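Local coordinates for MHC class I protein (Ginglymostoma cirratum, PDB 6LUP) that probably presents bound peptides to T cells as an MHC class I heavy chain, at residues A[88-93]-A[114-119]. Numbering follows the deposited sequence.
Sequences GIHTYQ and AWDSTD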
ATOM      1  N   GLY A  88     -22.686 -10.035  10.102  1.00 89.78           N
ATOM      2  CA  GLY A  88     -21.815  -8.904  10.416  1.00 87.55           C
ATOM      3  C   GLY A  88     -20.854  -8.642   9.290  1.00 84.05           C
ATOM      4  O   GLY A  88     -21.076  -9.146   8.198  1.00 82.77           O
ATOM      5  N   ILE A  89     -19.785  -7.925   9.587  1.00 81.63           N
ATOM      6  CA  ILE A  89     -18.887  -7.535   8.503  1.00 77.86           C
ATOM      7  C   ILE A  89     -17.615  -8.377   8.564  1.00 74.84           C
ATOM      8  O   ILE A  89     -16.935  -8.405   9.592  1.00 75.03           O
ATOM      9  CB  ILE A  89     -18.569  -6.024   8.553  1.00 78.28           C
ATOM     10  CG1 ILE A  89     -19.855  -5.212   8.361  1.00 80.09           C
ATOM     11  CG2 ILE A  89     -17.546  -5.647   7.487  1.00 76.21           C
ATOM     12  CD1 ILE A  89     -19.872  -3.883   9.086  1.00 81.62           C
ATOM     13  N   HIS A  90     -17.308  -9.071   7.468  1.00 71.51           N
ATOM     14  CA  HIS A  90     -16.176 -10.003   7.441  1.00 68.72           C
ATOM     15  C   HIS A  90     -15.289  -9.900   6.198  1.00 64.64           C
ATOM     16  O   HIS A  90     -15.712  -9.402   5.156  1.00 63.92           O
ATOM     17  CB  HIS A  90     -16.666 -11.437   7.649  1.00 70.36           C
ATOM     18  CG  HIS A  90     -17.347 -11.645   8.964  1.00 73.97           C
ATOM     19  ND1 HIS A  90     -16.667 -11.629  10.163  1.00 74.75           N
ATOM     20  CD2 HIS A  90     -18.650 -11.850   9.271  1.00 76.36           C
ATOM     21  CE1 HIS A  90     -17.520 -11.826  11.153  1.00 76.97           C
ATOM     22  NE2 HIS A  90     -18.730 -11.963  10.640  1.00 78.31           N
ATOM     23  N   THR A  91     -14.058 -10.389   6.332  1.00 61.45           N
ATOM     24  CA  THR A  91     -13.019 -10.215   5.324  1.00 57.40           C
ATOM     25  C   THR A  91     -12.208 -11.491   5.114  1.00 55.03           C
ATOM     26  O   THR A  91     -11.937 -12.236   6.061  1.00 55.98           O
ATOM     27  CB  THR A  91     -12.058  -9.076   5.734  1.00 57.11           C
ATOM     28  OG1 THR A  91     -12.791  -7.851   5.832  1.00 58.60           O
ATOM     29  CG2 THR A  91     -10.948  -8.884   4.722  1.00 55.90           C
ATOM     30  N   TYR A  92     -11.834 -11.739   3.863  1.00 51.46           N
ATOM     31  CA  TYR A  92     -10.782 -12.693   3.558  1.00 49.00           C
ATOM     32  C   TYR A  92      -9.661 -11.982   2.803  1.00 47.06           C
ATOM     33  O   TYR A  92      -9.917 -11.083   1.999  1.00 46.66           O
ATOM     34  CB  TYR A  92     -11.316 -13.871   2.742  1.00 48.28           C
ATOM     35  CG  TYR A  92     -10.413 -15.089   2.774  1.00 47.69           C
ATOM     36  CD1 TYR A  92     -10.554 -16.063   3.762  1.00 48.53           C
ATOM     37  CD2 TYR A  92      -9.413 -15.264   1.821  1.00 46.39           C
ATOM     38  CE1 TYR A  92      -9.730 -17.177   3.797  1.00 48.42           C
ATOM     39  CE2 TYR A  92      -8.583 -16.372   1.848  1.00 46.47           C
ATOM     40  CZ  TYR A  92      -8.746 -17.329   2.835  1.00 47.51           C
ATOM     41  OH  TYR A  92      -7.923 -18.434   2.860  1.00 47.52           O
ATOM     42  N   GLN A  93      -8.421 -12.378   3.075  1.00 45.52           N
ATOM     43  CA  GLN A  93      -7.267 -11.774   2.421  1.00 43.73           C
ATOM     44  C   GLN A  93      -6.261 -12.816   1.964  1.00 42.68           C
ATOM     45  O   GLN A  93      -6.058 -13.829   2.636  1.00 43.35           O
ATOM     46  CB  GLN A  93      -6.590 -10.768   3.349  1.00 43.83           C
ATOM     47  CG  GLN A  93      -7.383  -9.491   3.555  1.00 44.51           C
ATOM     48  CD  GLN A  93      -6.889  -8.693   4.740  1.00 45.28           C
ATOM     49  OE1 GLN A  93      -7.160  -9.032   5.893  1.00 46.43           O
ATOM     50  NE2 GLN A  93      -6.162  -7.622   4.463  1.00 44.82           N
ATOM     51  N   ALA A 114      -5.497 -14.752   5.232  1.00 46.77           N
ATOM     52  CA  ALA A 114      -6.024 -14.197   6.472  1.00 48.27           C
ATOM     53  C   ALA A 114      -7.539 -14.119   6.484  1.00 49.42           C
ATOM     54  O   ALA A 114      -8.176 -13.808   5.473  1.00 48.11           O
ATOM     55  CB  ALA A 114      -5.438 -12.829   6.750  1.00 47.94           C
ATOM     56  N   TRP A 115      -8.090 -14.408   7.657  1.00 51.76           N
ATOM     57  CA  TRP A 115      -9.511 -14.297   7.929  1.00 53.56           C
ATOM     58  C   TRP A 115      -9.704 -13.180   8.949  1.00 54.44           C
ATOM     59  O   TRP A 115      -9.057 -13.170  10.000  1.00 54.84           O
ATOM     60  CB  TRP A 115     -10.030 -15.640   8.448  1.00 55.44           C
ATOM     61  CG  TRP A 115     -11.293 -15.583   9.248  1.00 57.89           C
ATOM     62  CD1 TRP A 115     -11.423 -15.849  10.577  1.00 59.73           C
ATOM     63  CD2 TRP A 115     -12.606 -15.253   8.773  1.00 58.58           C
ATOM     64  NE1 TRP A 115     -12.731 -15.705  10.964  1.00 61.21           N
ATOM     65  CE2 TRP A 115     -13.479 -15.337   9.877  1.00 60.20           C
ATOM     66  CE3 TRP A 115     -13.129 -14.894   7.524  1.00 58.23           C
ATOM     67  CZ2 TRP A 115     -14.847 -15.076   9.776  1.00 61.27           C
ATOM     68  CZ3 TRP A 115     -14.496 -14.632   7.423  1.00 59.08           C
ATOM     69  CH2 TRP A 115     -15.335 -14.725   8.545  1.00 60.70           C
ATOM     70  N   ASP A 116     -10.578 -12.232   8.617  1.00 54.74           N
ATOM     71  CA  ASP A 116     -10.798 -11.034   9.436  1.00 55.71           C
ATOM     72  C   ASP A 116      -9.483 -10.407   9.905  1.00 54.61           C
ATOM     73  O   ASP A 116      -9.305 -10.122  11.088  1.00 55.77           O
ATOM     74  CB  ASP A 116     -11.725 -11.336  10.624  1.00 58.11           C
ATOM     75  CG  ASP A 116     -13.196 -11.376  10.231  1.00 59.29           C
ATOM     76  OD1 ASP A 116     -13.530 -11.033   9.079  1.00 58.84           O
ATOM     77  OD2 ASP A 116     -14.027 -11.748  11.083  1.00 61.54           O
ATOM     78  N   SER A 117      -8.570 -10.212   8.959  1.00 52.75           N
ATOM     79  CA  SER A 117      -7.272  -9.565   9.196  1.00 51.87           C
ATOM     80  C   SER A 117      -6.379 -10.233  10.254  1.00 52.34           C
ATOM     81  O   SER A 117      -5.506  -9.584  10.835  1.00 52.29           O
ATOM     82  CB  SER A 117      -7.449  -8.064   9.480  1.00 51.69           C
ATOM     83  OG  SER A 117      -8.007  -7.398   8.360  1.00 50.85           O
ATOM     84  N   THR A 118      -6.595 -11.527  10.489  1.00 52.71           N
ATOM     85  CA  THR A 118      -5.711 -12.324  11.346  1.00 53.33           C
ATOM     86  C   THR A 118      -5.202 -13.557  10.597  1.00 52.96           C
ATOM     87  O   THR A 118      -5.915 -14.123   9.763  1.00 52.09           O
ATOM     88  CB  THR A 118      -6.404 -12.777  12.653  1.00 54.97           C
ATOM     89  OG1 THR A 118      -7.566 -13.552  12.341  1.00 55.37           O
ATOM     90  CG2 THR A 118      -6.805 -11.582  13.510  1.00 55.57           C
ATOM     91  N   ASP A 119      -3.968 -13.963  10.904  1.00 53.22           N
ATOM     92  CA  ASP A 119      -3.346 -15.136  10.287  1.00 53.02           C
ATOM     93  C   ASP A 119      -4.303 -16.314  10.228  1.00 53.35           C
ATOM     94  O   ASP A 119      -4.874 -16.714  11.239  1.00 55.12           O
ATOM     95  CB  ASP A 119      -2.082 -15.540  11.048  1.00 53.99           C
ATOM     96  CG  ASP A 119      -0.897 -14.646  10.741  1.00 53.81           C
ATOM     97  OD1 ASP A 119      -1.084 -13.550  10.167  1.00 53.35           O
ATOM     98  OD2 ASP A 119       0.233 -15.043  11.080  1.00 54.91           O
TER
HETATM   99  O   HOH W   1      -9.115 -11.119   6.172  1.00 32.62           O
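Gln-93 and Ala-114 face each other as an antiparallel hydrogen-bonded pair, with Gln-93 N to Ala-114 O and Ala-114 N to Gln-93 O both 2.8 Å. Tyr-92 and Trp-115 form the next, non-hydrogen-bonded pair. Asp-116 N then gives a nearly straight bond to Thr-91 O, just as the second strand enters a type I' turn from Trp-115 to Thr-118.

The carboxylate of Asp-116, within the turn, extends the contact beyond the last backbone bond to Thr-91 and His-90. Its OD1 accepts from Thr-91 N at 2.9 Å, nearly along the C-O axis. Its OD2 takes His-90 ND1 at 2.8 Å on the syn lone pair. Ring and carboxylate are nearly coplanar (14°), and NE2 of His-90 is tied to Gly-87 O, which together should fix the imidazole's rotation. The CG of Asp-116 lies over one face of the Trp-115 ring. Trp-115 CH2 also reaches His-90 CB at 3.7 Å, but the two rings barely overlap. Trp-115 shares a face of the sheet with Tyr-92; its CG is anti to the backbone N (chi1 158°). On the Gln-93 side, Ser-117 OG donates to Gln-93 OE1 at 3.1 Å. A water bridges Ser-117 N and the same OE1. Gln-93 NE2 is hydrogen-bonded to the backbone of the other protein chain.

The contact lies at the open end of the hairpin of strands 91-100 and 108-115, away from its connecting loop, in the peptide-binding platform. Tyr-92 and Trp-115 pack against helix 55-82, and Tyr-92 also touches the bound peptide. Gln-93 and Ala-114 meet the other protein chain across the opposite face. Strand 3-12 flanks strand 91-100, and strand 118-124 follows the turn.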